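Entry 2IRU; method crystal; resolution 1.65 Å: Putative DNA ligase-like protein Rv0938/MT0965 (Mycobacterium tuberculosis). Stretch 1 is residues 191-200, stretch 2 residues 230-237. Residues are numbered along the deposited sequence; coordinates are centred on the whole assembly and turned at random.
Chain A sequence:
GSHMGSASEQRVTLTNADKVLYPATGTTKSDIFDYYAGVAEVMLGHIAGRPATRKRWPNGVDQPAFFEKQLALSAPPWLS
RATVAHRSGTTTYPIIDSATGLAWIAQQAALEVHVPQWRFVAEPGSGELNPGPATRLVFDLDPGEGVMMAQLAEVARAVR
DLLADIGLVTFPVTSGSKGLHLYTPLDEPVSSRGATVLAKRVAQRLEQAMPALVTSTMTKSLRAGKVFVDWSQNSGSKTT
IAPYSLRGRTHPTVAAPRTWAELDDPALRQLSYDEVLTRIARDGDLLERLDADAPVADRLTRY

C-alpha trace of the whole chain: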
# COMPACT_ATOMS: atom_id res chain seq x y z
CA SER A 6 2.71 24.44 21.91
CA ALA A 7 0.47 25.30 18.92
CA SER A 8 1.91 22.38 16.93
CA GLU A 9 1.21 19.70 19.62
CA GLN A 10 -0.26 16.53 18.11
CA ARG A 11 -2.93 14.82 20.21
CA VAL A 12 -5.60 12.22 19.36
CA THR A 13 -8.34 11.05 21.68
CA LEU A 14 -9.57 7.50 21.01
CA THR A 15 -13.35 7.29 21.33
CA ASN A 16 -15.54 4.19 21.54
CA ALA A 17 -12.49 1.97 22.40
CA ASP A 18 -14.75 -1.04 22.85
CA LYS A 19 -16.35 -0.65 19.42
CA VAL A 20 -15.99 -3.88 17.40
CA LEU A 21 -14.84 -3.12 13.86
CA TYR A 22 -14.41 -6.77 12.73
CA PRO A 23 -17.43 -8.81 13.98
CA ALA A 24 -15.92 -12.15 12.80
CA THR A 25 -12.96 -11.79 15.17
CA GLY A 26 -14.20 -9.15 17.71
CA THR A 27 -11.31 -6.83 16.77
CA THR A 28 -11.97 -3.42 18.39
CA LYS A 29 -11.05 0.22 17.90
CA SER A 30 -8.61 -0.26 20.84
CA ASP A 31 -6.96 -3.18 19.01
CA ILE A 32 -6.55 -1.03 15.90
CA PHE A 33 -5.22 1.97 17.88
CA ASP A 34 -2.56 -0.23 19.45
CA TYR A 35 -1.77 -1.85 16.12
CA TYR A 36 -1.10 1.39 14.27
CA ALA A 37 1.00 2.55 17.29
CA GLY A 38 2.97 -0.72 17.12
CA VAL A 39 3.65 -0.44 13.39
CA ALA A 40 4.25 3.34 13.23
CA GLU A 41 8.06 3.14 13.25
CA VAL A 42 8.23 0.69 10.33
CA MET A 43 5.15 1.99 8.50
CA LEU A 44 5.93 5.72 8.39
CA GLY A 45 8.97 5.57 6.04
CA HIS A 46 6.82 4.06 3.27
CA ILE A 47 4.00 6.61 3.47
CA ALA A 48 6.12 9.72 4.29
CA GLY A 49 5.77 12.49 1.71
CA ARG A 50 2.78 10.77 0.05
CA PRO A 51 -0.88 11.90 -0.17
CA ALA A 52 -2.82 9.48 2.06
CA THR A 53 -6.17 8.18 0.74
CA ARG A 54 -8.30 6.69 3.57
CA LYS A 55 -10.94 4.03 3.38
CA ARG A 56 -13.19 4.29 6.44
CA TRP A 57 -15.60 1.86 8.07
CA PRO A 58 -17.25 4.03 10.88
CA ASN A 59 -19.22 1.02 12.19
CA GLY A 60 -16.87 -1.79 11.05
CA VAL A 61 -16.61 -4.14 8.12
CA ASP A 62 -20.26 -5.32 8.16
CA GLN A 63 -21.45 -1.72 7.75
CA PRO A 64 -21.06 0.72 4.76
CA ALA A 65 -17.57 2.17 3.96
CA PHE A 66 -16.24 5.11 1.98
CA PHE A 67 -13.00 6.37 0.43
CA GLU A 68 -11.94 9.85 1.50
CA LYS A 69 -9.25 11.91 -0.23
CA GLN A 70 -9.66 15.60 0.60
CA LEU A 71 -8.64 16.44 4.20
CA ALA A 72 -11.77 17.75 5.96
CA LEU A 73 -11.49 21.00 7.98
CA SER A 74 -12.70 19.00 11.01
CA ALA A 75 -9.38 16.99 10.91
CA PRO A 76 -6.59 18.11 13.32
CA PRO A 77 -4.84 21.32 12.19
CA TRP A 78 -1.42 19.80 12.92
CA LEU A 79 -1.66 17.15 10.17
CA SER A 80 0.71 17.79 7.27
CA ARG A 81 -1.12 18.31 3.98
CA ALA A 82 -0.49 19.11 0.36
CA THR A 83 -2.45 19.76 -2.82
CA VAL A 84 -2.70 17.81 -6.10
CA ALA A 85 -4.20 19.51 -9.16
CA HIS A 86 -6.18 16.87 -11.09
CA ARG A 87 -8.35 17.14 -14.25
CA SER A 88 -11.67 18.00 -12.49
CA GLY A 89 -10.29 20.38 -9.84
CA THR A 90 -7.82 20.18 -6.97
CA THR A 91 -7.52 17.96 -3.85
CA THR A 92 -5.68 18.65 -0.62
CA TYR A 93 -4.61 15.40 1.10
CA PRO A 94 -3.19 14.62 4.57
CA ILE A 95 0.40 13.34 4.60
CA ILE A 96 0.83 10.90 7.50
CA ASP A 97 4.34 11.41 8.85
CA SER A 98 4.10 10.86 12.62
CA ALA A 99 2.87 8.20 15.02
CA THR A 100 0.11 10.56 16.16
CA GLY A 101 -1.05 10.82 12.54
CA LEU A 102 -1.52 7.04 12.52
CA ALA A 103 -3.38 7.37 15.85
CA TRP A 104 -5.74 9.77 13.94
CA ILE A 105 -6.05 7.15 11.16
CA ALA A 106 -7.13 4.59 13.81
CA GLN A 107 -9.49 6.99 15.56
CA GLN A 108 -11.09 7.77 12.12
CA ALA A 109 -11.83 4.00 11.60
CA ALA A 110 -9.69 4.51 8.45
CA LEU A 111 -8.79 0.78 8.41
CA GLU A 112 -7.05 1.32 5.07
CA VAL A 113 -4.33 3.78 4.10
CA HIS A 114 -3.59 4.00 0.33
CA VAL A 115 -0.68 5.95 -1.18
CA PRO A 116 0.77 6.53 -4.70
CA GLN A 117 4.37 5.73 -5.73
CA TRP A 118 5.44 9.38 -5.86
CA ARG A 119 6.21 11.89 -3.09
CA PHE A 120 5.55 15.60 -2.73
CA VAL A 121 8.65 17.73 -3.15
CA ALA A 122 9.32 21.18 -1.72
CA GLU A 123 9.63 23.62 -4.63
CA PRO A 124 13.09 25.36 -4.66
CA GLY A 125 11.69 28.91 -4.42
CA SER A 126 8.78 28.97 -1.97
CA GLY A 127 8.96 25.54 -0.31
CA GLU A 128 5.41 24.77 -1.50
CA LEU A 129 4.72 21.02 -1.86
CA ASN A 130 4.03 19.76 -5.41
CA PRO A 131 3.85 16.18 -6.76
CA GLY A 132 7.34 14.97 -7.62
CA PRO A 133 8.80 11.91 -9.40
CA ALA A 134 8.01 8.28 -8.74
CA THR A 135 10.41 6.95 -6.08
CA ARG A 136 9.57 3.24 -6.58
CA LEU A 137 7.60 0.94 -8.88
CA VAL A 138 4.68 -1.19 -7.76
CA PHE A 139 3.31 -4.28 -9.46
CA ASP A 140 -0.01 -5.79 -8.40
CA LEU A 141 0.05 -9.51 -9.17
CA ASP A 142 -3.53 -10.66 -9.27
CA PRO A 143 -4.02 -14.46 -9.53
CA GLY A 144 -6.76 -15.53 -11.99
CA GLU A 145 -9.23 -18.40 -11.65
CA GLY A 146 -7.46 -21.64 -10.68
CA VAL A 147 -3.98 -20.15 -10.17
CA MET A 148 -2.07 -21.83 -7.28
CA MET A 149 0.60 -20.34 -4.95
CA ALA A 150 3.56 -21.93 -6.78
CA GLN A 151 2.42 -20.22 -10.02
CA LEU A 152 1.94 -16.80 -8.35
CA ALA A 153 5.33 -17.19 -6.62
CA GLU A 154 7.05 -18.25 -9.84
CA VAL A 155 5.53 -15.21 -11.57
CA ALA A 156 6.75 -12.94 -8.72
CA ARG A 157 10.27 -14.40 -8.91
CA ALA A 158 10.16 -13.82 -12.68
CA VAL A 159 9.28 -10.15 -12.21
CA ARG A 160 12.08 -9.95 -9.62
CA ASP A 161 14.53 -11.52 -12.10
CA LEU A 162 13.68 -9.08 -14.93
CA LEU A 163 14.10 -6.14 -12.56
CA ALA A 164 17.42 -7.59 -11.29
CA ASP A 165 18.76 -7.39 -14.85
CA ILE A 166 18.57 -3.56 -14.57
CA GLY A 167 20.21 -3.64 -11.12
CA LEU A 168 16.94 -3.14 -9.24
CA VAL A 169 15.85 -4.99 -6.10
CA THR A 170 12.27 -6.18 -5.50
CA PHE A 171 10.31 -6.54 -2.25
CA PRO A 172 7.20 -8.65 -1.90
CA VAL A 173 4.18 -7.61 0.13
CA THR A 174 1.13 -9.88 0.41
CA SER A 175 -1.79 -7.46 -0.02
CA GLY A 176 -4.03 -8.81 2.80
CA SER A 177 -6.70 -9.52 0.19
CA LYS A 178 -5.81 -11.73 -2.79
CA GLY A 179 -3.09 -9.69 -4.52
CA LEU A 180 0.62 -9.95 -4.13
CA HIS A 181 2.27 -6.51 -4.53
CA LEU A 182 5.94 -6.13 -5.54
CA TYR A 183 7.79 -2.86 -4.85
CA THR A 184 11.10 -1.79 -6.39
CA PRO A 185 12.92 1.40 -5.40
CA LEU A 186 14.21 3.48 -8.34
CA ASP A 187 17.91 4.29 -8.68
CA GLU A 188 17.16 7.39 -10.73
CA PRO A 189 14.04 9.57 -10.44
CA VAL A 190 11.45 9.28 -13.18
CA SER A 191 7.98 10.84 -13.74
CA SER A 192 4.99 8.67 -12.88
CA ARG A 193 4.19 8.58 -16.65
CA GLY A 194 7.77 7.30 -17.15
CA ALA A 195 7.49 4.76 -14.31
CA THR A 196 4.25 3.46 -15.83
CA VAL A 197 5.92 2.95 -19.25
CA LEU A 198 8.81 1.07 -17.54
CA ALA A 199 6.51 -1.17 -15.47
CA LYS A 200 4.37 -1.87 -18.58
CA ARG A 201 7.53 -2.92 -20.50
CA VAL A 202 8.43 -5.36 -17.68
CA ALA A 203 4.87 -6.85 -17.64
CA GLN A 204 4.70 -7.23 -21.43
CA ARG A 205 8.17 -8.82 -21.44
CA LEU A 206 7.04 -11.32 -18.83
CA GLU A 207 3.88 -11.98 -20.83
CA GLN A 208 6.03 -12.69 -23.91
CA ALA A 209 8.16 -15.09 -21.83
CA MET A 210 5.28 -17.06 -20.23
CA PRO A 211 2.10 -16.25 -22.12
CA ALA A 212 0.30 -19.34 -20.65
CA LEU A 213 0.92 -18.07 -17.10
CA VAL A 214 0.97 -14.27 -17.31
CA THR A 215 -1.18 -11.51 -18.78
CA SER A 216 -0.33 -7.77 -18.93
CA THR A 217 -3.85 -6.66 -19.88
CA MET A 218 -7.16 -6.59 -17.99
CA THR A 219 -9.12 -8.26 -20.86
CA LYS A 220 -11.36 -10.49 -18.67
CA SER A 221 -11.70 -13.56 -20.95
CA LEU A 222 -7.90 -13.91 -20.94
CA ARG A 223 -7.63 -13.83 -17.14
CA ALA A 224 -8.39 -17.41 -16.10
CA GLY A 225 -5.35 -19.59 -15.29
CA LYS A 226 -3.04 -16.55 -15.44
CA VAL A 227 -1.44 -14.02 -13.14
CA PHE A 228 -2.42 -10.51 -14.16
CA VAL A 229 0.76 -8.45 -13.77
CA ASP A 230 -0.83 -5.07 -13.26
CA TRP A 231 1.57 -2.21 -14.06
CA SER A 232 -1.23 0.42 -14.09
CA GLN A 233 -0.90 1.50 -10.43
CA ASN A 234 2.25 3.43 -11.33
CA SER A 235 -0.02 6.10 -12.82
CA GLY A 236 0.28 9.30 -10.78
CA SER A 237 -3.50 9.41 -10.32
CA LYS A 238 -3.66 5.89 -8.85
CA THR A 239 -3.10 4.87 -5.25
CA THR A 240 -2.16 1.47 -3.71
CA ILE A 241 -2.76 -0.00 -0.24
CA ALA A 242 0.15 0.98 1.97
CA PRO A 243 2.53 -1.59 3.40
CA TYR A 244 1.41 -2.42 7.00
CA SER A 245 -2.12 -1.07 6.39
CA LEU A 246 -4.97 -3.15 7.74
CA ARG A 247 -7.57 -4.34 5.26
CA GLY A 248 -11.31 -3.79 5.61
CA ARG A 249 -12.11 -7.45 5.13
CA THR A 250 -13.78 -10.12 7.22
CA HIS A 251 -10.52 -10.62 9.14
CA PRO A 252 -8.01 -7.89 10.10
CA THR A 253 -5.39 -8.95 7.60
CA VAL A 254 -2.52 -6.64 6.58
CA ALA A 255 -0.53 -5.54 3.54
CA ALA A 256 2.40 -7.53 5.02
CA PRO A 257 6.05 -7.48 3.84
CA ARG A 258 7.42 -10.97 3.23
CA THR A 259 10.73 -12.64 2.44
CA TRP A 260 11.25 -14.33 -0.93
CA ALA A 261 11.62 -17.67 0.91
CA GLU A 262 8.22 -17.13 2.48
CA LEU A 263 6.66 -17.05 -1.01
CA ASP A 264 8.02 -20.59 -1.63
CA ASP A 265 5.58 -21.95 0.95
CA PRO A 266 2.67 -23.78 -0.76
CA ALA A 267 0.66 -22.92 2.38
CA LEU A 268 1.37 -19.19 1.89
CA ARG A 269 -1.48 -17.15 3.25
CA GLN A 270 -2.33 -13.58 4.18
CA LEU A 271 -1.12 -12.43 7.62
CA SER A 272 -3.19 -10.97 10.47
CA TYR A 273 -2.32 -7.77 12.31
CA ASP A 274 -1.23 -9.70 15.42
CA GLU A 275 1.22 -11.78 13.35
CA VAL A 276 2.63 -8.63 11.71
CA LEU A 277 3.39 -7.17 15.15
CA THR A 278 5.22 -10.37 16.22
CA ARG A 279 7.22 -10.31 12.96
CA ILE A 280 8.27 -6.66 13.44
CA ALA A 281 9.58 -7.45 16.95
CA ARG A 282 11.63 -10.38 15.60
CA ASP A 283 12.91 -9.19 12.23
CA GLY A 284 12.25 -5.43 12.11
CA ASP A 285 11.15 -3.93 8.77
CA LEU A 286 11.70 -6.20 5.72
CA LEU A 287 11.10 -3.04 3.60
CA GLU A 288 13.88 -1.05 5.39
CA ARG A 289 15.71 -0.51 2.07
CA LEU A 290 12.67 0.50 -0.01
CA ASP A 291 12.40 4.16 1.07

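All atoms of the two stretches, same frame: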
# COMPACT_ATOMS: atom_id res chain seq x y z
N SER A 191 9.40 10.45 -13.88
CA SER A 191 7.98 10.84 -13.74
C SER A 191 7.11 9.60 -13.57
O SER A 191 7.51 8.48 -13.98
CB SER A 191 7.51 11.63 -14.96
OG SER A 191 7.41 10.77 -16.08
N SER A 192 5.92 9.79 -13.00
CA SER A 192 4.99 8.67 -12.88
C SER A 192 4.64 8.12 -14.28
O SER A 192 4.60 6.89 -14.46
CB SER A 192 3.73 9.07 -12.10
OG SER A 192 4.06 9.30 -10.75
N ARG A 193 4.43 9.01 -15.26
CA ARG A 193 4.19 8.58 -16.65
C ARG A 193 5.34 7.68 -17.12
O ARG A 193 5.11 6.63 -17.74
CB ARG A 193 3.97 9.79 -17.58
CG ARG A 193 2.59 10.48 -17.35
CD ARG A 193 2.36 11.63 -18.32
NE ARG A 193 3.49 12.55 -18.26
CZ ARG A 193 3.47 13.74 -17.68
NH1 ARG A 193 2.36 14.21 -17.12
NH2 ARG A 193 4.56 14.49 -17.69
N GLY A 194 6.58 8.07 -16.80
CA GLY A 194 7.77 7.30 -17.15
C GLY A 194 7.82 5.96 -16.45
O GLY A 194 8.10 4.93 -17.08
N ALA A 195 7.58 5.98 -15.14
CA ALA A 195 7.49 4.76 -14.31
C ALA A 195 6.46 3.78 -14.84
O ALA A 195 6.70 2.56 -14.88
CB ALA A 195 7.17 5.13 -12.84
N THR A 196 5.32 4.31 -15.29
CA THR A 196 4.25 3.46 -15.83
C THR A 196 4.68 2.77 -17.13
O THR A 196 4.43 1.56 -17.34
CB THR A 196 2.95 4.24 -16.03
OG1 THR A 196 2.54 4.81 -14.78
CG2 THR A 196 1.84 3.32 -16.51
N VAL A 197 5.35 3.52 -18.01
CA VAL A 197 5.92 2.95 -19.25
C VAL A 197 6.93 1.82 -18.94
O VAL A 197 6.83 0.72 -19.51
CB VAL A 197 6.46 4.05 -20.18
CG1 VAL A 197 7.42 3.49 -21.24
CG2 VAL A 197 5.28 4.81 -20.82
N LEU A 198 7.81 2.06 -17.97
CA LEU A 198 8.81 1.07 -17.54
C LEU A 198 8.19 -0.22 -16.98
O LEU A 198 8.55 -1.34 -17.40
CB LEU A 198 9.79 1.67 -16.53
CG LEU A 198 10.85 0.74 -15.91
CD1 LEU A 198 11.75 0.03 -16.97
CD2 LEU A 198 11.73 1.54 -14.96
N ALA A 199 7.27 -0.05 -16.03
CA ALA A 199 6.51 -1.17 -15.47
C ALA A 199 5.72 -1.96 -16.54
O ALA A 199 5.74 -3.21 -16.55
CB ALA A 199 5.60 -0.69 -14.34
N LYS A 200 5.06 -1.24 -17.45
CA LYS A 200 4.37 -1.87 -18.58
C LYS A 200 5.32 -2.72 -19.42
O LYS A 200 4.95 -3.84 -19.82
CB LYS A 200 3.73 -0.81 -19.48
CG LYS A 200 2.81 -1.33 -20.57
CD LYS A 200 2.43 -0.19 -21.48
CE LYS A 200 1.39 -0.59 -22.52
NZ LYS A 200 -0.00 -0.42 -22.01
N ASP A 230 -0.26 -6.40 -13.08
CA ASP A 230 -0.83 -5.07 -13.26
C ASP A 230 0.24 -4.01 -12.97
O ASP A 230 0.73 -3.86 -11.83
CB ASP A 230 -2.05 -4.90 -12.32
CG ASP A 230 -2.84 -3.60 -12.60
OD1 ASP A 230 -2.50 -2.86 -13.53
OD2 ASP A 230 -3.80 -3.31 -11.85
N TRP A 231 0.59 -3.30 -14.05
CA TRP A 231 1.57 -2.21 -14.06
C TRP A 231 0.89 -0.85 -13.92
O TRP A 231 1.59 0.18 -13.80
CB TRP A 231 2.33 -2.22 -15.40
CG TRP A 231 1.38 -2.42 -16.56
CD1 TRP A 231 1.04 -3.62 -17.16
CD2 TRP A 231 0.63 -1.41 -17.25
NE1 TRP A 231 0.14 -3.39 -18.18
CE2 TRP A 231 -0.15 -2.05 -18.24
CE3 TRP A 231 0.52 -0.01 -17.11
CZ2 TRP A 231 -0.99 -1.35 -19.10
CZ3 TRP A 231 -0.34 0.69 -17.97
CH2 TRP A 231 -1.09 0.02 -18.94
N SER A 232 -0.45 -0.84 -13.93
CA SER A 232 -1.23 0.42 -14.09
C SER A 232 -1.24 1.31 -12.84
O SER A 232 -1.57 2.52 -12.91
CB SER A 232 -2.69 0.12 -14.50
OG SER A 232 -3.40 -0.47 -13.44
N GLN A 233 -0.94 0.72 -11.69
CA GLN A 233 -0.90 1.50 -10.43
C GLN A 233 0.29 2.47 -10.28
O GLN A 233 0.37 3.25 -9.31
CB GLN A 233 -1.08 0.58 -9.21
CG GLN A 233 -2.41 -0.11 -9.30
CD GLN A 233 -2.59 -1.18 -8.30
OE1 GLN A 233 -2.30 -1.00 -7.12
NE2 GLN A 233 -3.07 -2.34 -8.77
N ASN A 234 1.18 2.45 -11.26
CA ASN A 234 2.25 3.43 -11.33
C ASN A 234 1.76 4.77 -11.88
O ASN A 234 2.50 5.76 -11.84
CB ASN A 234 3.45 2.87 -12.10
CG ASN A 234 4.07 1.67 -11.38
OD1 ASN A 234 4.70 1.83 -10.35
ND2 ASN A 234 3.85 0.45 -11.92
N SER A 235 0.54 4.80 -12.42
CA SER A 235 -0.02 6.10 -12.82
C SER A 235 -0.08 7.06 -11.62
O SER A 235 -0.44 6.66 -10.50
CB SER A 235 -1.41 5.94 -13.45
OG SER A 235 -1.31 5.34 -14.74
N GLY A 236 0.27 8.32 -11.87
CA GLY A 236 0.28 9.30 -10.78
C GLY A 236 -1.06 9.52 -10.12
O GLY A 236 -1.12 9.98 -8.96
N SER A 237 -2.14 9.22 -10.85
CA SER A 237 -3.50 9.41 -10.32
C SER A 237 -4.04 8.18 -9.60
O SER A 237 -5.16 8.22 -9.09
CB SER A 237 -4.48 9.78 -11.43
OG SER A 237 -4.58 8.69 -12.32
O HOH W 1 4.20 6.56 -10.03

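Stretch 2 packs against one side of the helix that begins at Ser192. No direct hydrogen bond joins the two stretches. The contact rests on packing and on one water bridge.

Asp230 does not reach the helix, but it is bonded to the turn that does. Its OD1 accepts from Ser232 N at 2.9 Å and from Ser232 OG at 2.6 Å.

Trp231 has the largest covered area in the contact. Lys200 lies over one face of its ring. Lys200 CG sits 4.0 Å from the centroid of the six-membered ring and 16° off the ring normal, a CH-pi contact. The lysine chain is extended through chi3 and turns at chi4 (88°, p); Lys200 NZ comes 3.2 Å from Trp231 CZ2. Thr196 meets the ring at its edge, with CG2 3.6 Å from Trp231 CE3. Ala199 CB packs 3.8 Å from Trp231 CB.

The CA-to-CB bonds of Ser232 and Gln233 point away from the helix, and neither residue makes contact with it.

The CA-to-CB bond of Asn234 points toward the helix, and the residue is buried. Its ND2 donates to Trp231 O at 3.0 Å, a bond within its own turn. The same ND2 lies 3.2 Å from Ala199 CB. Asn234 CB is 4.4 Å from Ala195 CB. Water 1 donates to Asn234 O at 2.6 Å and is hydrogen-bonded to Ser192 OG at 2.8 Å, so it bridges the stretches.

The CA-to-CB bond of Ser235 points away from the helix, and its backbone N makes the closer approach; Ser235 OG is still 3.9 Å from Thr196 OG1. Thr196 OG1 is 3.1 Å from Ser235 N, but the angle is poor for a hydrogen bond. That hydroxyl instead donates to Ser192 O, 2.9 Å from OG1, within its own helix.

Gly236 N lies 3.5 Å from Ser192 CB. An ideal CB on this glycine would be 3.4 Å from Ser192 CB, a tight fit. Ser237 lies beyond the contact.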